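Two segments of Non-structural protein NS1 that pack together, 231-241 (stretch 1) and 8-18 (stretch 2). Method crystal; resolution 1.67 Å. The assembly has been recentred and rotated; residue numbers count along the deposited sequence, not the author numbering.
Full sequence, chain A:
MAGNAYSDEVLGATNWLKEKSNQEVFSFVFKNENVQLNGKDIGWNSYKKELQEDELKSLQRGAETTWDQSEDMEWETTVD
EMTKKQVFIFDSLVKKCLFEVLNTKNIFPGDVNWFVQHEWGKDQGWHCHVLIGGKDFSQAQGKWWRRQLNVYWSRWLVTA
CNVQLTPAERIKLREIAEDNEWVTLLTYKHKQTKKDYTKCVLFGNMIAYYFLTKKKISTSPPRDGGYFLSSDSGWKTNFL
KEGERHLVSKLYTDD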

# COMPACT_ATOMS: atom_id res chain seq x y z
N SER A 231 4.77 -6.21 1.23
CA SER A 231 4.92 -6.74 2.59
C SER A 231 3.62 -7.35 3.08
O SER A 231 2.55 -7.06 2.55
CB SER A 231 5.35 -5.65 3.56
OG SER A 231 4.46 -4.54 3.53
N ASP A 232 3.69 -8.17 4.11
CA ASP A 232 2.47 -8.73 4.63
C ASP A 232 2.57 -8.94 6.13
O ASP A 232 3.64 -8.80 6.72
CB ASP A 232 2.14 -10.05 3.91
CG ASP A 232 3.24 -11.08 4.06
OD1 ASP A 232 3.47 -11.53 5.20
OD2 ASP A 232 3.85 -11.44 3.03
N SER A 233 1.43 -9.29 6.73
CA SER A 233 1.31 -9.34 8.19
C SER A 233 2.11 -10.49 8.79
O SER A 233 2.33 -10.53 10.01
CB SER A 233 -0.17 -9.46 8.57
OG SER A 233 -0.81 -10.50 7.85
N GLY A 234 2.58 -11.41 7.95
CA GLY A 234 3.43 -12.51 8.38
C GLY A 234 4.91 -12.35 8.05
O GLY A 234 5.70 -13.28 8.29
N TRP A 235 5.28 -11.19 7.51
CA TRP A 235 6.62 -10.96 6.95
C TRP A 235 7.08 -12.09 6.03
O TRP A 235 8.27 -12.45 6.00
CB TRP A 235 7.65 -10.73 8.09
CG TRP A 235 7.45 -9.41 8.79
CD1 TRP A 235 6.48 -9.12 9.70
CD2 TRP A 235 8.22 -8.22 8.63
NE1 TRP A 235 6.60 -7.82 10.12
CE2 TRP A 235 7.66 -7.24 9.48
CE3 TRP A 235 9.34 -7.88 7.85
CZ2 TRP A 235 8.18 -5.95 9.58
CZ3 TRP A 235 9.85 -6.59 7.96
CH2 TRP A 235 9.26 -5.64 8.81
N LYS A 236 6.14 -12.62 5.24
CA LYS A 236 6.41 -13.77 4.39
C LYS A 236 6.89 -13.41 2.98
O LYS A 236 7.86 -14.00 2.49
CB LYS A 236 5.16 -14.65 4.29
CG LYS A 236 4.75 -15.25 5.63
CD LYS A 236 5.70 -16.37 6.01
CE LYS A 236 5.44 -16.85 7.44
NZ LYS A 236 6.37 -17.94 7.83
N THR A 237 6.24 -12.44 2.34
CA THR A 237 6.64 -12.07 0.99
C THR A 237 7.67 -10.94 0.96
O THR A 237 8.31 -10.75 -0.07
CB THR A 237 5.42 -11.66 0.12
OG1 THR A 237 4.81 -10.48 0.65
CG2 THR A 237 4.39 -12.78 0.06
N ASN A 238 7.83 -10.22 2.08
CA ASN A 238 8.64 -9.00 2.14
C ASN A 238 9.98 -9.12 1.46
O ASN A 238 10.34 -8.30 0.63
CB ASN A 238 8.93 -8.60 3.60
CG ASN A 238 7.69 -8.24 4.38
OD1 ASN A 238 6.70 -8.96 4.37
ND2 ASN A 238 7.75 -7.14 5.11
N PHE A 239 10.74 -10.14 1.83
CA PHE A 239 12.14 -10.19 1.42
C PHE A 239 12.35 -10.95 0.12
O PHE A 239 13.48 -11.11 -0.33
CB PHE A 239 13.01 -10.82 2.52
CG PHE A 239 13.03 -10.05 3.82
CD1 PHE A 239 12.58 -8.73 3.90
CD2 PHE A 239 13.54 -10.65 4.96
CE1 PHE A 239 12.61 -8.04 5.11
CE2 PHE A 239 13.59 -9.96 6.17
CZ PHE A 239 13.12 -8.66 6.25
N LEU A 240 11.26 -11.40 -0.51
CA LEU A 240 11.40 -12.18 -1.74
C LEU A 240 11.82 -11.34 -2.95
O LEU A 240 11.25 -10.28 -3.23
CB LEU A 240 10.08 -12.89 -2.07
CG LEU A 240 9.53 -13.84 -1.01
CD1 LEU A 240 8.27 -14.55 -1.54
CD2 LEU A 240 10.59 -14.86 -0.61
N LYS A 241 12.81 -11.85 -3.69
CA LYS A 241 13.23 -11.26 -4.96
C LYS A 241 12.19 -11.62 -6.02
O LYS A 241 11.39 -12.53 -5.81
CB LYS A 241 14.61 -11.77 -5.35
CG LYS A 241 15.68 -11.47 -4.30
CD LYS A 241 17.00 -12.20 -4.58
CE LYS A 241 18.12 -11.61 -3.73
NZ LYS A 241 17.73 -11.49 -2.30
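Stretch 2, residues 8-18: DEVLGATNWLK

How does stretch 2 lie on stretch 1? Residues 8-18 form a continuous helix, while stretch 1 leaves its strand at Asp232 and runs through two type I turns, Asp232 to Trp235 and Thr237 to Leu240. The two run in opposite senses: the later residue Leu240 lies near the start of the helix, Lys236 over its middle, and Asp232 to Gly234 beside Trp16. The backbones come closest at Lys236 and Ala13, whose CA atoms are 5.0 Å apart.

What does Trp16, the residue with the most covered surface, rest against? Its CA-to-CB bond points toward stretch 1, with chi1 t and chi2 86°, and the ring lies beside Asp232, Ser233, Gly234 and Lys236. Lys236 CG lies 3.5 Å from Trp16 CG and over the face of the five-membered ring, making a CH-pi contact. Asp232 OD1, 3.6 Å from Trp16 CH2, lies over the same face, whereas Ser233 OG meets the edge, 3.7 Å from Trp16 CZ2. Gly234 N comes within 3.5 Å of Trp16 CZ2; a CB on this glycine would clash with Trp16 CE2.

How does Lys236 reach both the ring and the helix backbone? With chi1 and chi2 both m, its chain bends across Trp16 before extending, and Lys236 CD passes 4.1 Å from Gly12 O. Its own carbonyl oxygen, Lys236 O, stands 3.7 Å from Ala13 CB, and Lys236 CB and Ala13 CB are 4.2 Å apart.

What else joins the stretches, given that no direct hydrogen bond crosses between them? The CA-to-CB bond of Leu240 points toward the helix, with Leu240 CD1 4.1 Å from Ala13 CB in an apolar contact and Leu240 CD2 4.4 Å from Glu9 CB. A water bridges the backbones, donating to both carbonyls; the water oxygen is 2.8 Å from Glu9 O and 2.8 Å from Lys236 O, and so links two acceptors that cannot bond to each other.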

# COMPACT_ATOMS: atom_id res chain seq x y z
N ASP A 8 13.49 -22.39 2.26
CA ASP A 8 12.47 -22.39 3.30
C ASP A 8 11.61 -21.14 3.18
O ASP A 8 10.42 -21.16 3.49
CB ASP A 8 13.10 -22.45 4.69
CG ASP A 8 13.99 -23.65 4.88
OD1 ASP A 8 14.05 -24.50 3.96
OD2 ASP A 8 14.63 -23.75 5.95
N GLU A 9 12.22 -20.05 2.73
CA GLU A 9 11.53 -18.78 2.59
C GLU A 9 10.44 -18.86 1.53
O GLU A 9 9.33 -18.38 1.74
CB GLU A 9 12.53 -17.67 2.24
CG GLU A 9 13.47 -17.28 3.39
CD GLU A 9 14.58 -18.30 3.67
OE1 GLU A 9 14.99 -19.02 2.74
OE2 GLU A 9 15.04 -18.36 4.84
N VAL A 10 10.76 -19.48 0.40
CA VAL A 10 9.79 -19.64 -0.68
C VAL A 10 8.71 -20.64 -0.27
O VAL A 10 7.51 -20.37 -0.43
CB VAL A 10 10.48 -20.09 -1.98
CG1 VAL A 10 9.47 -20.61 -3.00
CG2 VAL A 10 11.31 -18.95 -2.56
N LEU A 11 9.12 -21.77 0.30
CA LEU A 11 8.17 -22.75 0.80
C LEU A 11 7.27 -22.14 1.88
O LEU A 11 6.06 -22.34 1.87
CB LEU A 11 8.89 -23.98 1.36
CG LEU A 11 9.60 -24.88 0.35
CD1 LEU A 11 10.36 -25.97 1.09
CD2 LEU A 11 8.60 -25.48 -0.60
N GLY A 12 7.88 -21.39 2.80
CA GLY A 12 7.14 -20.79 3.90
C GLY A 12 6.10 -19.79 3.42
O GLY A 12 4.97 -19.78 3.93
N ALA A 13 6.48 -18.95 2.47
CA ALA A 13 5.54 -17.98 1.91
C ALA A 13 4.38 -18.67 1.19
O ALA A 13 3.22 -18.30 1.37
CB ALA A 13 6.28 -17.03 0.97
N THR A 14 4.70 -19.67 0.38
CA THR A 14 3.67 -20.42 -0.35
C THR A 14 2.66 -21.04 0.61
O THR A 14 1.44 -20.90 0.43
CB THR A 14 4.30 -21.52 -1.23
OG1 THR A 14 5.32 -20.96 -2.07
CG2 THR A 14 3.22 -22.18 -2.11
N ASN A 15 3.16 -21.71 1.64
CA ASN A 15 2.28 -22.35 2.63
C ASN A 15 1.42 -21.36 3.39
O ASN A 15 0.24 -21.61 3.63
CB ASN A 15 3.11 -23.17 3.62
CG ASN A 15 3.65 -24.45 3.00
OD1 ASN A 15 3.05 -25.02 2.08
ND2 ASN A 15 4.78 -24.93 3.52
N TRP A 16 2.00 -20.22 3.77
CA TRP A 16 1.26 -19.19 4.49
C TRP A 16 0.11 -18.64 3.65
O TRP A 16 -1.00 -18.44 4.16
CB TRP A 16 2.24 -18.08 4.91
CG TRP A 16 1.70 -17.00 5.81
CD1 TRP A 16 1.64 -17.02 7.18
CD2 TRP A 16 1.23 -15.71 5.41
NE1 TRP A 16 1.13 -15.84 7.64
CE2 TRP A 16 0.87 -15.02 6.58
CE3 TRP A 16 1.07 -15.08 4.17
CZ2 TRP A 16 0.36 -13.72 6.55
CZ3 TRP A 16 0.56 -13.80 4.14
CH2 TRP A 16 0.20 -13.13 5.32
N LEU A 17 0.36 -18.42 2.37
CA LEU A 17 -0.67 -17.88 1.49
C LEU A 17 -1.74 -18.92 1.19
O LEU A 17 -2.92 -18.60 1.16
CB LEU A 17 -0.06 -17.38 0.18
CG LEU A 17 0.86 -16.17 0.27
CD1 LEU A 17 1.62 -15.98 -1.05
CD2 LEU A 17 0.06 -14.91 0.64
N LYS A 18 -1.33 -20.17 1.00
CA LYS A 18 -2.28 -21.22 0.68
C LYS A 18 -3.24 -21.47 1.85
O LYS A 18 -4.42 -21.73 1.65
CB LYS A 18 -1.56 -22.51 0.29
CG LYS A 18 -2.43 -23.46 -0.53
CD LYS A 18 -2.77 -22.85 -1.89
CE LYS A 18 -3.58 -23.79 -2.74
NZ LYS A 18 -3.79 -23.27 -4.12
O HOH W 1 9.10 -16.25 3.59